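PDB 6JXG: beta-glucosidase from Chaetomella raphigera, which probably hydrolyses terminal, non-reducing beta-D-glucosyl residues, releasing beta-D-glucose in the breakdown of cellulose. Local coordinates for residues 86-100 against 318-332. Residues are numbered along the deposited sequence; the frame is centred on the assembly and turned at random.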
ATOM      1  N   LEU A  86      -8.563  -9.748   5.343  1.00 12.52           N
ATOM      2  CA  LEU A  86      -7.528 -10.217   4.426  1.00 11.69           C
ATOM      3  C   LEU A  86      -6.269  -9.400   4.607  1.00 11.76           C
ATOM      4  O   LEU A  86      -5.174  -9.929   4.455  1.00 11.11           O
ATOM      5  CB  LEU A  86      -8.017 -10.119   2.976  1.00 12.19           C
ATOM      6  CG  LEU A  86      -9.077 -11.141   2.637  1.00 12.12           C
ATOM      7  CD1 LEU A  86      -9.529 -10.925   1.208  1.00 12.68           C
ATOM      8  CD2 LEU A  86      -8.577 -12.583   2.874  1.00 11.98           C
ATOM      9  N   ILE A  87      -6.427  -8.069   4.868  1.00 10.75           N
ATOM     10  CA  ILE A  87      -5.307  -7.207   5.020  1.00 10.58           C
ATOM     11  C   ILE A  87      -4.493  -7.699   6.230  1.00 11.31           C
ATOM     12  O   ILE A  87      -3.248  -7.818   6.149  1.00  9.60           O
ATOM     13  CB  ILE A  87      -5.749  -5.753   5.253  1.00 11.06           C
ATOM     14  CG1 ILE A  87      -6.511  -5.271   4.032  1.00 11.80           C
ATOM     15  CG2 ILE A  87      -4.499  -4.905   5.498  1.00 11.11           C
ATOM     16  CD1 ILE A  87      -7.155  -3.888   4.071  1.00 12.03           C
ATOM     17  N   TYR A  88      -5.202  -7.989   7.333  1.00 11.31           N
ATOM     18  CA  TYR A  88      -4.515  -8.437   8.532  1.00 11.86           C
ATOM     19  C   TYR A  88      -3.813  -9.749   8.247  1.00 11.74           C
ATOM     20  O   TYR A  88      -2.640  -9.873   8.558  1.00 12.02           O
ATOM     21  CB  TYR A  88      -5.511  -8.636   9.690  1.00 12.72           C
ATOM     22  CG  TYR A  88      -4.876  -9.335  10.830  1.00 13.07           C
ATOM     23  CD1 TYR A  88      -4.135  -8.629  11.769  1.00 14.12           C
ATOM     24  CD2 TYR A  88      -4.963 -10.760  10.962  1.00 14.67           C
ATOM     25  CE1 TYR A  88      -3.510  -9.276  12.859  1.00 14.40           C
ATOM     26  CE2 TYR A  88      -4.335 -11.388  12.052  1.00 14.15           C
ATOM     27  CZ  TYR A  88      -3.604 -10.632  12.969  1.00 15.04           C
ATOM     28  OH  TYR A  88      -2.942 -11.246  14.021  1.00 17.02           O
ATOM     29  N   SER A  89      -4.502 -10.707   7.609  1.00 11.98           N
ATOM     30  CA  SER A  89      -3.902 -11.991   7.322  1.00 11.70           C
ATOM     31  C   SER A  89      -2.641 -11.957   6.414  1.00 12.16           C
ATOM     32  O   SER A  89      -1.690 -12.687   6.625  1.00 10.62           O
ATOM     33  CB  SER A  89      -4.921 -12.985   6.723  1.00 14.92           C
ATOM     34  OG  SER A  89      -5.874 -13.316   7.737  1.00 16.52           O
ATOM     35  N   ARG A  90      -2.627 -11.099   5.406  1.00 11.24           N
ATOM     36  CA  ARG A  90      -1.386 -10.896   4.612  1.00 11.53           C
ATOM     37  C   ARG A  90      -0.234 -10.402   5.463  1.00 10.37           C
ATOM     38  O   ARG A  90       0.911 -10.887   5.345  1.00 11.58           O
ATOM     39  CB  ARG A  90      -1.683  -9.910   3.480  1.00 11.70           C
ATOM     40  CG  ARG A  90      -0.474  -9.510   2.673  1.00 11.99           C
ATOM     41  CD  ARG A  90      -0.992  -8.681   1.527  1.00 13.08           C
ATOM     42  NE  ARG A  90       0.029  -7.997   0.723  1.00 13.18           N
ATOM     43  CZ  ARG A  90       0.640  -6.855   1.024  1.00 12.77           C
ATOM     44  NH1 ARG A  90       0.477  -6.301   2.207  1.00 12.06           N
ATOM     45  NH2 ARG A  90       1.512  -6.321   0.149  1.00 11.59           N
ATOM     46  N   GLY A  91      -0.521  -9.517   6.415  1.00 10.33           N
ATOM     47  CA  GLY A  91       0.534  -9.039   7.295  1.00  9.63           C
ATOM     48  C   GLY A  91       1.069 -10.111   8.237  1.00  9.49           C
ATOM     49  O   GLY A  91       2.326 -10.277   8.434  1.00  7.89           O
ATOM     50  N   LEU A  92       0.146 -10.857   8.786  1.00  9.68           N
ATOM     51  CA  LEU A  92       0.518 -12.017   9.631  1.00 10.52           C
ATOM     52  C   LEU A  92       1.384 -12.999   8.843  1.00 10.68           C
ATOM     53  O   LEU A  92       2.447 -13.485   9.315  1.00 10.14           O
ATOM     54  CB  LEU A  92      -0.736 -12.727  10.206  1.00 12.48           C
ATOM     55  CG  LEU A  92      -0.497 -13.878  11.175  1.00 14.14           C
ATOM     56  CD1 LEU A  92       0.053 -13.354  12.515  1.00 15.28           C
ATOM     57  CD2 LEU A  92      -1.778 -14.712  11.403  1.00 15.67           C
ATOM     58  N   ALA A  93       0.942 -13.318   7.628  1.00 10.29           N
ATOM     59  CA  ALA A  93       1.655 -14.301   6.826  1.00 10.47           C
ATOM     60  C   ALA A  93       3.060 -13.796   6.452  1.00 11.13           C
ATOM     61  O   ALA A  93       4.025 -14.540   6.560  1.00  9.91           O
ATOM     62  CB  ALA A  93       0.850 -14.608   5.593  1.00 10.60           C
ATOM     63  N   LEU A  94       3.177 -12.513   6.105  1.00 10.61           N
ATOM     64  CA  LEU A  94       4.497 -11.930   5.799  1.00 11.84           C
ATOM     65  C   LEU A  94       5.395 -11.980   7.003  1.00 11.56           C
ATOM     66  O   LEU A  94       6.581 -12.351   6.935  1.00 10.84           O
ATOM     67  CB  LEU A  94       4.362 -10.441   5.492  1.00 12.77           C
ATOM     68  CG  LEU A  94       5.272  -9.733   4.539  1.00 15.36           C
ATOM     69  CD1 LEU A  94       5.286  -8.232   4.788  1.00 14.63           C
ATOM     70  CD2 LEU A  94       6.572 -10.349   3.989  1.00 15.89           C
ATOM     71  N   GLY A  95       4.842 -11.526   8.114  1.00 11.44           N
ATOM     72  CA  GLY A  95       5.632 -11.518   9.336  1.00 10.95           C
ATOM     73  C   GLY A  95       6.049 -12.905   9.804  1.00 10.58           C
ATOM     74  O   GLY A  95       7.185 -13.069  10.335  1.00 10.70           O
ATOM     75  N   GLN A  96       5.173 -13.884   9.640  1.00 10.76           N
ATOM     76  CA  GLN A  96       5.587 -15.299   9.870  1.00 11.21           C
ATOM     77  C   GLN A  96       6.800 -15.752   9.088  1.00 11.74           C
ATOM     78  O   GLN A  96       7.778 -16.369   9.656  1.00 10.33           O
ATOM     79  CB  GLN A  96       4.421 -16.256   9.651  1.00 11.81           C
ATOM     80  CG  GLN A  96       3.401 -16.134  10.770  1.00 12.49           C
ATOM     81  CD  GLN A  96       2.151 -16.874  10.488  1.00 14.31           C
ATOM     82  OE1 GLN A  96       1.842 -17.225   9.330  1.00 15.59           O
ATOM     83  NE2 GLN A  96       1.388 -17.117  11.554  1.00 15.39           N
ATOM     84  N   GLU A  97       6.808 -15.410   7.800  1.00 11.24           N
ATOM     85  CA  GLU A  97       7.960 -15.731   6.980  1.00 10.90           C
ATOM     86  C   GLU A  97       9.257 -14.979   7.443  1.00 10.96           C
ATOM     87  O   GLU A  97      10.363 -15.556   7.449  1.00 11.66           O
ATOM     88  CB  GLU A  97       7.687 -15.508   5.482  1.00 10.36           C
ATOM     89  CG  GLU A  97       6.570 -16.390   4.976  1.00 10.21           C
ATOM     90  CD  GLU A  97       6.403 -16.528   3.461  1.00 10.75           C
ATOM     91  OE1 GLU A  97       7.200 -16.006   2.631  1.00 10.51           O
ATOM     92  OE2 GLU A  97       5.357 -17.183   3.109  1.00 11.02           O
ATOM     93  N   ALA A  98       9.125 -13.672   7.698  1.00 11.56           N
ATOM     94  CA  ALA A  98      10.235 -12.825   8.094  1.00 11.32           C
ATOM     95  C   ALA A  98      10.871 -13.438   9.397  1.00 12.75           C
ATOM     96  O   ALA A  98      12.107 -13.674   9.473  1.00 11.28           O
ATOM     97  CB  ALA A  98       9.737 -11.411   8.326  1.00 11.19           C
ATOM     98  N   LYS A  99      10.045 -13.687  10.421  1.00 13.43           N
ATOM     99  CA  LYS A  99      10.548 -14.243  11.672  1.00 12.89           C
ATOM    100  C   LYS A  99      11.277 -15.568  11.454  1.00 13.26           C
ATOM    101  O   LYS A  99      12.359 -15.815  12.034  1.00 13.64           O
ATOM    102  CB  LYS A  99       9.405 -14.438  12.693  1.00 14.70           C
ATOM    103  CG  LYS A  99       9.861 -15.269  13.905  1.00 15.81           C
ATOM    104  CD  LYS A  99       9.055 -14.992  15.183  1.00 17.91           C
ATOM    105  CE  LYS A  99       9.561 -15.907  16.340  1.00 19.25           C
ATOM    106  NZ  LYS A  99       8.445 -16.364  17.273  1.00 19.90           N
ATOM    107  N   ALA A 100      10.655 -16.435  10.657  1.00 12.01           N
ATOM    108  CA  ALA A 100      11.184 -17.779  10.458  1.00 12.93           C
ATOM    109  C   ALA A 100      12.588 -17.725   9.790  1.00 12.71           C
ATOM    110  O   ALA A 100      13.403 -18.616   9.992  1.00 12.85           O
ATOM    111  CB  ALA A 100      10.191 -18.613   9.665  1.00 12.21           C
ATOM    112  N   VAL A 318       9.927 -21.312   3.966  1.00 12.07           N
ATOM    113  CA  VAL A 318       9.003 -20.712   4.931  1.00 11.37           C
ATOM    114  C   VAL A 318       7.595 -20.459   4.354  1.00 11.22           C
ATOM    115  O   VAL A 318       6.818 -19.773   4.980  1.00 11.93           O
ATOM    116  CB  VAL A 318       9.617 -19.408   5.516  1.00 11.43           C
ATOM    117  CG1 VAL A 318      10.950 -19.659   6.229  1.00 12.49           C
ATOM    118  CG2 VAL A 318       9.827 -18.365   4.466  1.00 11.16           C
ATOM    119  N   GLN A 319       7.270 -20.964   3.182  1.00 11.40           N
ATOM    120  CA  GLN A 319       5.993 -20.634   2.515  1.00 12.00           C
ATOM    121  C   GLN A 319       4.764 -21.051   3.289  1.00 12.27           C
ATOM    122  O   GLN A 319       3.732 -20.411   3.172  1.00 12.23           O
ATOM    123  CB  GLN A 319       5.899 -21.254   1.152  1.00 12.53           C
ATOM    124  CG  GLN A 319       6.948 -20.664   0.198  1.00 13.79           C
ATOM    125  CD  GLN A 319       6.855 -21.305  -1.161  1.00 14.86           C
ATOM    126  OE1 GLN A 319       5.892 -21.117  -1.869  1.00 14.75           O
ATOM    127  NE2 GLN A 319       7.855 -22.119  -1.508  1.00 15.94           N
ATOM    128  N   ALA A 320       4.881 -22.148   4.025  1.00 12.40           N
ATOM    129  CA  ALA A 320       3.795 -22.632   4.835  1.00 12.45           C
ATOM    130  C   ALA A 320       2.508 -22.689   3.954  1.00 11.84           C
ATOM    131  O   ALA A 320       2.592 -23.139   2.815  1.00 12.69           O
ATOM    132  CB  ALA A 320       3.663 -21.766   6.088  1.00 11.98           C
ATOM    133  N   ASP A 321       1.359 -22.261   4.480  1.00 12.05           N
ATOM    134  CA  ASP A 321       0.084 -22.268   3.775  1.00 13.46           C
ATOM    135  C   ASP A 321      -0.259 -20.849   3.291  1.00 14.31           C
ATOM    136  O   ASP A 321      -1.428 -20.508   3.068  1.00 14.44           O
ATOM    137  CB  ASP A 321      -1.035 -22.816   4.713  1.00 14.57           C
ATOM    138  CG  ASP A 321      -1.183 -22.013   5.977  1.00 16.33           C
ATOM    139  OD1 ASP A 321      -2.227 -22.155   6.608  1.00 21.81           O
ATOM    140  OD2 ASP A 321      -0.316 -21.216   6.346  1.00 14.36           O
ATOM    141  N   HIS A 322       0.772 -20.011   3.127  1.00 13.22           N
ATOM    142  CA  HIS A 322       0.521 -18.576   2.825  1.00 13.26           C
ATOM    143  C   HIS A 322      -0.015 -18.299   1.452  1.00 12.92           C
ATOM    144  O   HIS A 322      -0.466 -17.179   1.182  1.00 14.74           O
ATOM    145  CB  HIS A 322       1.802 -17.773   3.079  1.00 12.67           C
ATOM    146  CG  HIS A 322       2.277 -17.861   4.495  1.00 12.05           C
ATOM    147  ND1 HIS A 322       3.625 -17.879   4.834  1.00 12.23           N
ATOM    148  CD2 HIS A 322       1.594 -18.000   5.660  1.00 11.71           C
ATOM    149  CE1 HIS A 322       3.736 -17.970   6.144  1.00 11.68           C
ATOM    150  NE2 HIS A 322       2.529 -18.062   6.666  1.00 11.39           N
ATOM    151  N   LYS A 323      -0.005 -19.302   0.559  1.00 13.78           N
ATOM    152  CA  LYS A 323      -0.629 -19.090  -0.737  1.00 14.54           C
ATOM    153  C   LYS A 323      -2.127 -18.871  -0.615  1.00 15.50           C
ATOM    154  O   LYS A 323      -2.786 -18.395  -1.547  1.00 15.06           O
ATOM    155  CB  LYS A 323      -0.314 -20.235  -1.708  1.00 15.06           C
ATOM    156  CG  LYS A 323      -1.050 -21.520  -1.432  1.00 17.03           C
ATOM    157  CD  LYS A 323      -0.693 -22.568  -2.464  1.00 20.03           C
ATOM    158  CE  LYS A 323      -1.692 -23.689  -2.249  1.00 23.94           C
ATOM    159  NZ  LYS A 323      -1.553 -24.785  -3.203  1.00 25.25           N
ATOM    160  N   GLN A 324      -2.696 -19.239   0.515  1.00 16.01           N
ATOM    161  CA  GLN A 324      -4.194 -19.196   0.647  1.00 16.76           C
ATOM    162  C   GLN A 324      -4.642 -17.733   0.692  1.00 14.34           C
ATOM    163  O   GLN A 324      -5.500 -17.251  -0.108  1.00 11.97           O
ATOM    164  CB  GLN A 324      -4.599 -20.045   1.887  1.00 18.95           C
ATOM    165  CG  GLN A 324      -4.115 -21.485   1.563  1.00 25.79           C
ATOM    166  CD  GLN A 324      -4.435 -22.550   2.604  1.00 31.06           C
ATOM    167  OE1 GLN A 324      -5.059 -22.292   3.615  1.00 28.98           O
ATOM    168  NE2 GLN A 324      -4.024 -23.787   2.296  1.00 40.53           N
ATOM    169  N   VAL A 325      -4.000 -16.977   1.573  1.00 13.11           N
ATOM    170  CA  VAL A 325      -4.326 -15.540   1.639  1.00 13.32           C
ATOM    171  C   VAL A 325      -3.856 -14.841   0.375  1.00 13.44           C
ATOM    172  O   VAL A 325      -4.525 -13.949  -0.071  1.00 12.21           O
ATOM    173  CB  VAL A 325      -3.782 -14.855   2.924  1.00 14.66           C
ATOM    174  CG1 VAL A 325      -2.283 -14.741   2.911  1.00 15.79           C
ATOM    175  CG2 VAL A 325      -4.401 -13.462   3.044  1.00 15.43           C
ATOM    176  N   ALA A 326      -2.750 -15.279  -0.228  1.00 12.29           N
ATOM    177  CA  ALA A 326      -2.314 -14.715  -1.492  1.00 12.79           C
ATOM    178  C   ALA A 326      -3.412 -14.879  -2.607  1.00 13.15           C
ATOM    179  O   ALA A 326      -3.758 -13.936  -3.331  1.00 12.93           O
ATOM    180  CB  ALA A 326      -0.959 -15.248  -1.902  1.00 13.55           C
ATOM    181  N   ARG A 327      -3.992 -16.068  -2.686  1.00 12.46           N
ATOM    182  CA  ARG A 327      -5.077 -16.304  -3.614  1.00 12.94           C
ATOM    183  C   ARG A 327      -6.320 -15.502  -3.274  1.00 12.40           C
ATOM    184  O   ARG A 327      -6.983 -14.955  -4.158  1.00 13.22           O
ATOM    185  CB  ARG A 327      -5.422 -17.788  -3.685  1.00 13.67           C
ATOM    186  CG  ARG A 327      -6.392 -18.083  -4.847  1.00 15.90           C
ATOM    187  CD  ARG A 327      -6.634 -19.552  -4.895  1.00 18.56           C
ATOM    188  NE  ARG A 327      -7.630 -19.870  -5.921  1.00 18.04           N
ATOM    189  CZ  ARG A 327      -7.726 -21.063  -6.488  1.00 21.16           C
ATOM    190  NH1 ARG A 327      -6.874 -22.030  -6.171  1.00 19.67           N
ATOM    191  NH2 ARG A 327      -8.672 -21.299  -7.386  1.00 19.15           N
ATOM    192  N   ALA A 328      -6.687 -15.413  -1.992  1.00 12.48           N
ATOM    193  CA  ALA A 328      -7.896 -14.729  -1.625  1.00 12.35           C
ATOM    194  C   ALA A 328      -7.829 -13.225  -1.980  1.00 12.15           C
ATOM    195  O   ALA A 328      -8.812 -12.666  -2.466  1.00 10.45           O
ATOM    196  CB  ALA A 328      -8.220 -14.939  -0.152  1.00 13.52           C
ATOM    197  N   ILE A 329      -6.666 -12.604  -1.803  1.00 10.45           N
ATOM    198  CA  ILE A 329      -6.485 -11.201  -2.224  1.00 10.49           C
ATOM    199  C   ILE A 329      -6.377 -11.020  -3.730  1.00 10.73           C
ATOM    200  O   ILE A 329      -6.924 -10.045  -4.259  1.00 10.97           O
ATOM    201  CB  ILE A 329      -5.276 -10.600  -1.468  1.00 10.46           C
ATOM    202  CG1 ILE A 329      -5.611 -10.530   0.035  1.00 10.74           C
ATOM    203  CG2 ILE A 329      -4.868  -9.252  -2.058  1.00 10.70           C
ATOM    204  CD1 ILE A 329      -4.482 -10.238   0.939  1.00 11.65           C
ATOM    205  N   ALA A 330      -5.710 -11.934  -4.440  1.00 10.88           N
ATOM    206  CA  ALA A 330      -5.665 -11.906  -5.899  1.00 12.43           C
ATOM    207  C   ALA A 330      -7.072 -11.989  -6.445  1.00 12.98           C
ATOM    208  O   ALA A 330      -7.396 -11.344  -7.434  1.00 14.79           O
ATOM    209  CB  ALA A 330      -4.863 -13.054  -6.456  1.00 11.90           C
ATOM    210  N   ARG A 331      -7.926 -12.746  -5.770  1.00 11.65           N
ATOM    211  CA  ARG A 331      -9.319 -12.860  -6.196  1.00 12.23           C
ATOM    212  C   ARG A 331     -10.182 -11.669  -5.782  1.00 12.46           C
ATOM    213  O   ARG A 331     -10.906 -11.062  -6.569  1.00 13.92           O
ATOM    214  CB  ARG A 331      -9.879 -14.183  -5.591  1.00 12.13           C
ATOM    215  CG  ARG A 331     -11.354 -14.505  -5.760  1.00 14.64           C
ATOM    216  CD  ARG A 331     -11.688 -15.744  -4.903  1.00 15.61           C
ATOM    217  NE  ARG A 331     -11.794 -15.271  -3.544  1.00 17.77           N
ATOM    218  CZ  ARG A 331     -11.486 -15.902  -2.389  1.00 22.93           C
ATOM    219  NH1 ARG A 331     -10.999 -17.087  -2.381  1.00 22.49           N
ATOM    220  NH2 ARG A 331     -11.731 -15.300  -1.196  1.00 23.12           N
ATOM    221  N   ASP A 332     -10.197 -11.385  -4.485  1.00 12.70           N
ATOM    222  CA  ASP A 332     -11.156 -10.464  -3.932  1.00 12.27           C
ATOM    223  C   ASP A 332     -10.781  -8.990  -4.123  1.00 11.79           C
ATOM    224  O   ASP A 332     -11.569  -8.126  -3.815  1.00 12.64           O
ATOM    225  CB  ASP A 332     -11.410 -10.729  -2.447  1.00 13.41           C
ATOM    226  CG  ASP A 332     -12.088 -12.038  -2.143  1.00 13.60           C
ATOM    227  OD1 ASP A 332     -12.551 -12.753  -3.063  1.00 12.71           O
ATOM    228  OD2 ASP A 332     -12.238 -12.296  -0.917  1.00 12.50           O
TER
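Glu97 OE2 is gripped by two groups: His322 ND1 donates a hydrogen bond to it at 2.5 Å, and Thr70 OG1 makes a second. The imidazole comes to the anti lone pair of OE2, and the oxygen lies close to the ring plane. The other ring nitrogen, NE2, donates to Gln96 OE1 at 2.9 Å; this bond is more bent (146° at the hydrogen), its oxygen tilted from the ring plane. With both nitrogens donating, the ring is consistent with the protonated, positively charged form, which the carboxylate would probably favour. The two bonds probably fix the rotation of the ring. Ala93 CB sits over one face of the ring, 3.9 Å from its centroid, in a CH-pi contact. A leucine in place of His322 would probably leave Glu97 OE2 and Gln96 OE1 without their ring partners and free the glutamine amide to turn.

Beside these polar bonds, Val318 lays CG2 against Glu97 CB and CG1 against Ala100 CB. Farther along, the packing is mostly apolar, in knobs-into-holes fashion. Val325 drops into the hole formed by Leu86, Ser89, Arg90 and Ala93; CG2, anti to the backbone N, is the branch that reaches Ser89 CB at 3.7 Å. Leu86 in turn sits among Val325, Ala328, Ile329 and Asp332, with CD2 3.9 Å from Ala328 CB. Ile329 CD1 rests on Arg90 CB, while the Arg90 guanidinium turns to Pro73 O.

The axes of helical segments 86-100 and 323-332 run roughly antiparallel, 145° between directions, with closest approach 9.5 Å. Helix 84-100, from the family's TIM-barrel-type N-terminal region, has helix 131-147 against Ile87 and Tyr88; helix 75-79 touches Arg90 and Ile329, and helix 323-332, just before strand 335-339, packs Arg327 and Arg331 on helix 511-519.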